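Local structure of NADH kinase POS5 (Saccharomyces cerevisiae, 3AFO) at residues F203-N208 / T228-A233; V295-K300 / Q308-V313. The protein phosphorylates NADH and, with a twofold lower preference, NAD(+) at the expense of ATP in yeast mitochondria, making it a key source of the reductant NADPH. All blocks are in the same frame, centred on the assembly; numbering follows the deposited sequence. Where two conformers were deposited one is given.

Interaction 1: F203-N208 / T228-A233; sequences FLHRGN and TADGVA. With NAI (1,4-dihydronicotinamide adenine dinucleotide), chain F.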
loop_
_atom_site.group_PDB
_atom_site.type_symbol
_atom_site.label_atom_id
_atom_site.label_comp_id
_atom_site.label_asym_id
_atom_site.label_seq_id
_atom_site.Cartn_x
_atom_site.Cartn_y
_atom_site.Cartn_z
ATOM N N PHE A 203 -2.748 -11.578 17.719
ATOM C CA PHE A 203 -3.478 -11.647 16.444
ATOM C C PHE A 203 -4.506 -12.745 16.325
ATOM O O PHE A 203 -4.419 -13.774 16.994
ATOM C CB PHE A 203 -2.545 -11.596 15.206
ATOM C CG PHE A 203 -1.556 -12.728 15.105
ATOM C CD1 PHE A 203 -1.881 -13.902 14.432
ATOM C CD2 PHE A 203 -0.280 -12.592 15.617
ATOM C CE1 PHE A 203 -0.945 -14.936 14.315
ATOM C CE2 PHE A 203 0.663 -13.630 15.493
ATOM C CZ PHE A 203 0.325 -14.793 14.848
ATOM N N LEU A 204 -5.508 -12.459 15.503
ATOM C CA LEU A 204 -6.586 -13.366 15.178
ATOM C C LEU A 204 -6.430 -13.714 13.705
ATOM O O LEU A 204 -6.099 -12.847 12.893
ATOM C CB LEU A 204 -7.932 -12.694 15.432
ATOM C CG LEU A 204 -8.233 -12.371 16.900
ATOM C CD1 LEU A 204 -9.418 -11.421 17.020
ATOM C CD2 LEU A 204 -8.508 -13.671 17.684
ATOM N N HIS A 205 -6.638 -14.981 13.362
ATOM C CA HIS A 205 -6.440 -15.426 11.987
ATOM C C HIS A 205 -7.352 -16.608 11.676
ATOM O O HIS A 205 -7.595 -17.439 12.550
ATOM C CB HIS A 205 -4.980 -15.806 11.751
ATOM C CG HIS A 205 -4.584 -15.783 10.306
ATOM N ND1 HIS A 205 -4.946 -16.775 9.423
ATOM C CD2 HIS A 205 -3.886 -14.875 9.586
ATOM C CE1 HIS A 205 -4.486 -16.481 8.220
ATOM N NE2 HIS A 205 -3.830 -15.338 8.294
ATOM N N ARG A 206 -7.850 -16.673 10.442
ATOM C CA ARG A 206 -8.705 -17.774 9.987
ATOM C C ARG A 206 -7.985 -19.121 10.054
ATOM O O ARG A 206 -8.628 -20.156 10.183
ATOM C CB ARG A 206 -9.233 -17.508 8.571
ATOM C CG ARG A 206 -8.155 -17.453 7.483
ATOM C CD ARG A 206 -8.760 -17.293 6.085
ATOM N NE ARG A 206 -7.720 -17.271 5.052
ATOM C CZ ARG A 206 -7.161 -18.352 4.510
ATOM N NH1 ARG A 206 -7.549 -19.571 4.881
ATOM N NH2 ARG A 206 -6.220 -18.220 3.580
ATOM N N GLY A 207 -6.654 -19.090 9.965
ATOM C CA GLY A 207 -5.808 -20.278 10.116
ATOM C C GLY A 207 -6.179 -21.405 9.174
ATOM O O GLY A 207 -6.129 -21.243 7.956
ATOM N N ASN A 208 -6.572 -22.539 9.751
ATOM C CA ASN A 208 -6.964 -23.730 8.991
ATOM C C ASN A 208 -8.272 -23.593 8.212
ATOM O O ASN A 208 -8.489 -24.298 7.229
ATOM C CB ASN A 208 -7.099 -24.924 9.935
ATOM C CG ASN A 208 -6.819 -26.233 9.247
ATOM O OD1 ASN A 208 -5.814 -26.374 8.549
ATOM N ND2 ASN A 208 -7.707 -27.210 9.440
ATOM N N THR A 228 -14.025 -8.206 7.645
ATOM C CA THR A 228 -14.081 -9.557 7.090
ATOM C C THR A 228 -12.745 -9.791 6.385
ATOM O O THR A 228 -12.435 -9.118 5.396
ATOM C CB THR A 228 -15.257 -9.683 6.111
ATOM O OG1 THR A 228 -16.483 -9.506 6.829
ATOM C CG2 THR A 228 -15.274 -11.045 5.425
ATOM N N ALA A 229 -11.938 -10.712 6.911
ATOM C CA ALA A 229 -10.516 -10.768 6.544
ATOM C C ALA A 229 -9.895 -12.100 6.890
ATOM O O ALA A 229 -10.552 -12.943 7.504
ATOM C CB ALA A 229 -9.765 -9.648 7.284
ATOM N N ASP A 230 -8.625 -12.284 6.523
ATOM C CA ASP A 230 -7.815 -13.337 7.139
ATOM C C ASP A 230 -7.761 -13.163 8.658
ATOM O O ASP A 230 -7.763 -14.151 9.407
ATOM C CB ASP A 230 -6.387 -13.356 6.567
ATOM C CG ASP A 230 -6.307 -14.028 5.221
ATOM O OD1 ASP A 230 -7.336 -14.554 4.738
ATOM O OD2 ASP A 230 -5.211 -14.027 4.635
ATOM N N GLY A 231 -7.677 -11.905 9.109
ATOM C CA GLY A 231 -7.609 -11.606 10.535
ATOM C C GLY A 231 -7.176 -10.181 10.828
ATOM O O GLY A 231 -7.328 -9.293 9.991
ATOM N N VAL A 232 -6.621 -9.969 12.013
ATOM C CA VAL A 232 -6.182 -8.642 12.433
ATOM C C VAL A 232 -5.070 -8.822 13.460
ATOM O O VAL A 232 -5.070 -9.813 14.209
ATOM C CB VAL A 232 -7.365 -7.835 13.039
ATOM C CG1 VAL A 232 -7.822 -8.444 14.362
ATOM C CG2 VAL A 232 -7.006 -6.340 13.219
ATOM N N ALA A 233 -4.145 -7.871 13.501
ATOM C CA ALA A 233 -3.030 -7.901 14.440
ATOM C C ALA A 233 -3.047 -6.635 15.278
ATOM O O ALA A 233 -3.257 -5.544 14.744
ATOM C CB ALA A 233 -1.696 -8.014 13.686
HETATM P PA NAI F . -16.122 -17.264 0.232
HETATM O O1A NAI F . -17.574 -17.069 0.511
HETATM O O2A NAI F . -15.289 -17.891 1.454
HETATM O O5B NAI F . -15.308 -15.952 0.090
HETATM C C5B NAI F . -15.408 -15.240 -1.040
HETATM C C4B NAI F . -15.552 -13.800 -0.686
HETATM O O4B NAI F . -14.836 -13.252 -1.793
HETATM C C3B NAI F . -17.033 -13.512 -0.905
HETATM O O3B NAI F . -17.322 -12.216 -0.370
HETATM C C2B NAI F . -17.097 -13.520 -2.430
HETATM O O2B NAI F . -18.209 -12.780 -2.935
HETATM C C1B NAI F . -15.803 -12.783 -2.764
HETATM N N9A NAI F . -15.269 -13.119 -4.101
HETATM C C8A NAI F . -15.082 -14.349 -4.606
HETATM N N7A NAI F . -14.600 -14.242 -5.843
HETATM C C5A NAI F . -14.474 -12.940 -6.120
HETATM C C6A NAI F . -14.020 -12.226 -7.218
HETATM N N6A NAI F . -13.573 -12.844 -8.328
HETATM N N1A NAI F . -14.032 -10.884 -7.152
HETATM C C2A NAI F . -14.453 -10.237 -6.073
HETATM N N3A NAI F . -14.887 -10.883 -5.005
HETATM C C4A NAI F . -14.902 -12.230 -5.005
HETATM O O3 NAI F . -15.809 -18.327 -1.000
HETATM P PN NAI F . -16.290 -18.201 -2.523
HETATM O O1N NAI F . -17.423 -17.248 -2.625
HETATM O O2N NAI F . -16.426 -19.594 -2.996
HETATM O O5D NAI F . -14.999 -17.526 -3.251
HETATM C C5D NAI F . -13.707 -18.169 -3.169
HETATM C C4D NAI F . -12.610 -17.100 -3.075
HETATM O O4D NAI F . -12.513 -16.667 -1.712
HETATM C C3D NAI F . -11.200 -17.630 -3.337
HETATM O O3D NAI F . -10.981 -17.759 -4.747
HETATM C C2D NAI F . -10.343 -16.492 -2.751
HETATM O O2D NAI F . -10.003 -15.530 -3.772
HETATM C C1D NAI F . -11.305 -15.841 -1.720
HETATM N N1N NAI F . -10.577 -15.787 -0.431
HETATM C C2N NAI F . -10.255 -14.517 0.073
HETATM C C3N NAI F . -9.554 -14.377 1.263
HETATM C C7N NAI F . -9.242 -12.951 1.755
HETATM O O7N NAI F . -8.622 -12.729 2.800
HETATM N N7N NAI F . -9.673 -12.003 0.937
HETATM C C4N NAI F . -9.147 -15.519 1.969
HETATM C C5N NAI F . -9.460 -16.802 1.469
HETATM C C6N NAI F . -10.169 -16.941 0.277
HETATM O O HOH W 1 -2.834 -14.530 5.858
#
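The Arg206 guanidinium has C5N of the bound NADH over one face, 3.8 Å off the plane and displaced from the centre, and Asp230 OD1 in plane at its edge. One face of the His205 ring carries the Asp230 carbonyl oxygen; at its edge, in plane, lie Gly207 N, which donates to ND1, and a water hydrogen-bonded to NE2, which donates to Asp230 OD2. These groups sit where two antiparallel strands of the C-terminal domain's six-stranded sheet run out beside the nicotinamide. The side chains of Leu204 and Val232, a hydrogen-bonded pair, lie on one face, those of Phe203, Ala233 and His205 on the other, where His205 pairs with Gly231. At Gly231 any CB would clash with Leu204 O. Asp230 and Gly231 together face Ile264 in a classic beta bulge. Arg206 N donates to Asp230 O, 2.7 Å away. The second subunit, which hydrogen-bonds the same NADH, adds Tyr243 OH, bonded to Asp230 OD2 and Arg206 NH2, and its His205 ring meets this one. With CG between N and the carbonyl carbon (chi1 64°), Arg206 brings NE into a salt bridge with Asp230 OD1 at 2.8 Å, meeting the oxygen from above the carboxylate plane, 60° out of it.

Interaction 2: V295-K300 / Q308-V313; sequences VNSVVK and QQDLDV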
loop_
_atom_site.group_PDB
_atom_site.type_symbol
_atom_site.label_atom_id
_atom_site.label_comp_id
_atom_site.label_asym_id
_atom_site.label_seq_id
_atom_site.Cartn_x
_atom_site.Cartn_y
_atom_site.Cartn_z
ATOM N N VAL A 295 -19.649 -22.463 13.273
ATOM C CA VAL A 295 -19.471 -21.319 14.176
ATOM C C VAL A 295 -18.367 -21.578 15.212
ATOM O O VAL A 295 -18.021 -20.702 16.006
ATOM C CB VAL A 295 -20.806 -20.907 14.865
ATOM C CG1 VAL A 295 -21.709 -20.165 13.880
ATOM C CG2 VAL A 295 -21.522 -22.125 15.466
ATOM N N ASN A 296 -17.812 -22.787 15.187
ATOM C CA ASN A 296 -16.728 -23.158 16.099
ATOM C C ASN A 296 -15.374 -23.190 15.402
ATOM O O ASN A 296 -15.298 -23.472 14.203
ATOM C CB ASN A 296 -17.023 -24.504 16.772
ATOM C CG ASN A 296 -17.852 -24.360 18.048
ATOM O OD1 ASN A 296 -17.575 -25.013 19.056
ATOM N ND2 ASN A 296 -18.871 -23.497 18.011
ATOM N N SER A 297 -14.315 -22.893 16.157
ATOM C CA SER A 297 -12.934 -22.900 15.647
ATOM C C SER A 297 -12.768 -22.040 14.396
ATOM O O SER A 297 -11.943 -22.337 13.530
ATOM C CB SER A 297 -12.465 -24.336 15.361
ATOM O OG SER A 297 -12.418 -25.105 16.546
ATOM N N VAL A 298 -13.554 -20.974 14.304
ATOM C CA VAL A 298 -13.551 -20.139 13.102
ATOM C C VAL A 298 -12.339 -19.201 13.041
ATOM O O VAL A 298 -11.978 -18.711 11.954
ATOM C CB VAL A 298 -14.893 -19.373 12.903
ATOM C CG1 VAL A 298 -16.032 -20.362 12.690
ATOM C CG2 VAL A 298 -15.198 -18.437 14.090
ATOM N N VAL A 299 -11.720 -18.971 14.203
ATOM C CA VAL A 299 -10.569 -18.076 14.321
ATOM C C VAL A 299 -9.525 -18.603 15.302
ATOM O O VAL A 299 -9.864 -19.120 16.367
ATOM C CB VAL A 299 -10.984 -16.674 14.804
ATOM C CG1 VAL A 299 -9.858 -15.691 14.561
ATOM C CG2 VAL A 299 -12.251 -16.210 14.106
ATOM N N LYS A 300 -8.254 -18.456 14.950
ATOM C CA LYS A 300 -7.176 -18.817 15.854
ATOM C C LYS A 300 -6.672 -17.564 16.559
ATOM O O LYS A 300 -6.581 -16.505 15.942
ATOM C CB LYS A 300 -6.029 -19.505 15.102
ATOM C CG LYS A 300 -5.067 -20.280 16.008
ATOM C CD LYS A 300 -3.919 -20.929 15.232
ATOM C CE LYS A 300 -4.396 -22.007 14.268
ATOM N NZ LYS A 300 -5.082 -23.153 14.946
ATOM N N GLN A 308 -2.758 -19.984 20.931
ATOM C CA GLN A 308 -3.333 -20.110 22.261
ATOM C C GLN A 308 -4.479 -21.090 22.209
ATOM O O GLN A 308 -4.511 -22.071 22.950
ATOM C CB GLN A 308 -3.837 -18.755 22.775
ATOM C CG GLN A 308 -2.744 -17.700 22.904
ATOM C CD GLN A 308 -1.599 -18.153 23.798
ATOM O OE1 GLN A 308 -0.477 -18.341 23.342
ATOM N NE2 GLN A 308 -1.885 -18.345 25.063
ATOM N N GLN A 309 -5.387 -20.828 21.280
ATOM C CA GLN A 309 -6.709 -21.421 21.254
ATOM C C GLN A 309 -7.388 -21.125 19.945
ATOM O O GLN A 309 -7.169 -20.076 19.327
ATOM C CB GLN A 309 -7.568 -20.756 22.311
ATOM C CG GLN A 309 -7.712 -21.516 23.589
ATOM C CD GLN A 309 -8.821 -20.942 24.421
ATOM O OE1 GLN A 309 -8.620 -20.580 25.576
ATOM N NE2 GLN A 309 -10.007 -20.829 23.825
ATOM N N ASP A 310 -8.238 -22.046 19.533
ATOM C CA ASP A 310 -9.217 -21.732 18.528
ATOM C C ASP A 310 -10.375 -21.088 19.255
ATOM O O ASP A 310 -10.712 -21.481 20.379
ATOM C CB ASP A 310 -9.604 -22.989 17.772
ATOM C CG ASP A 310 -8.418 -23.591 17.058
ATOM O OD1 ASP A 310 -7.352 -22.934 17.071
ATOM O OD2 ASP A 310 -8.531 -24.697 16.496
ATOM N N LEU A 311 -10.924 -20.045 18.644
ATOM C CA LEU A 311 -12.022 -19.294 19.227
ATOM C C LEU A 311 -13.291 -19.531 18.433
ATOM O O LEU A 311 -13.247 -19.869 17.243
ATOM C CB LEU A 311 -11.707 -17.793 19.289
ATOM C CG LEU A 311 -10.487 -17.295 20.072
ATOM C CD1 LEU A 311 -10.529 -15.763 20.192
ATOM C CD2 LEU A 311 -10.370 -17.950 21.448
ATOM N N ASP A 312 -14.416 -19.350 19.117
ATOM C CA ASP A 312 -15.744 -19.540 18.553
ATOM C C ASP A 312 -16.455 -18.199 18.420
ATOM O O ASP A 312 -16.107 -17.228 19.092
ATOM C CB ASP A 312 -16.571 -20.477 19.457
ATOM C CG ASP A 312 -15.791 -21.722 19.881
ATOM O OD1 ASP A 312 -15.138 -22.345 19.016
ATOM O OD2 ASP A 312 -15.819 -22.071 21.077
ATOM N N VAL A 313 -17.454 -18.158 17.546
ATOM C CA VAL A 313 -18.360 -17.018 17.448
ATOM C C VAL A 313 -18.895 -16.683 18.839
ATOM O O VAL A 313 -19.389 -17.567 19.549
ATOM C CB VAL A 313 -19.525 -17.333 16.471
ATOM C CG1 VAL A 313 -20.639 -16.295 16.576
ATOM C CG2 VAL A 313 -19.009 -17.429 15.042
HETATM O O HOH W 2 -10.072 -26.343 17.540
#
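Lys300 and Asp310 run alongside each other in the same direction, a non-hydrogen-bonded pair of the antiparallel hairpin formed by strands 299-303 and 306-311. The lysine leaves the backbone with CG anti to N (chi1 -163°), then bends at chi3 and chi4 so that NZ curls back to the carboxylate. NZ reaches the syn lone pair of Asp310 OD1 at 3.1 Å, a salt bridge, and also bonds Asn208 OD1 of the second subunit. Asp310 OD2 accepts from a water 2.5 Å away that is also hydrogen-bonded to Ser297 OG. An alanine in place of Asp310 would remove both carboxylate oxygens and would probably leave Lys300 NZ less firmly placed for Asn208 of the second subunit, besides breaking the water link to Ser297.

Next in the register, Val299 and Leu311 share the sheet face turned away from that ion pair. Leu311 N donates to Val299 O at 2.7 Å, nearly along the C=O axis. Val298 and Val299 both face Leu311, a classic beta bulge, in which Val298 N makes only a weak bond to Leu311 O.

Beyond the bulge the side chains slant across one another. The Asn296 amide stacks on the Asp312 carboxylate, their planes 16° apart. Asp312 OD1 turns its anti lone pair to Ser297 N, 3.0 Å away and nearly in line with the N-H. Val313 N bonds Val295 O along the carbonyl axis, while Val313 CG2 packs 3.9 Å from Val295 CB and 4.1 Å from Val298 CG2. The two aspartates thus do different work: Asp312 binds a backbone N-H beyond the regular strand, beside the backbone bond of Val313 to Val295, whereas Asp310 spends its charge on a lysine that also reaches across the subunit interface, which would probably favour the ionised carboxylate.

Overall arrangement
After two early strands that join the nine-stranded antiparallel sheet, the chain builds the parallel sheet and then reaches the C-terminal domain, where interaction 1 closes a loop of 19 residues holding strand 213-219 and most of 222-228. Only afterwards does interaction 2 open, closing the short hairpin of strands 299-303 and 306-311; the two follow in series, neither nested nor crossed. The centres of interactions 1 and 2 are about 10 Å apart, in one antiparallel sheet. Strand 201-205 lies between 231-235 and 299-303, and His205 O is 2.7 Å from Lys300 N, a probable hydrogen bond. Leu204 packs on Val299 and Leu311, joining the hairpin, whose second strand is outermost in this chain's sheet, to the strands beside the nicotinamide.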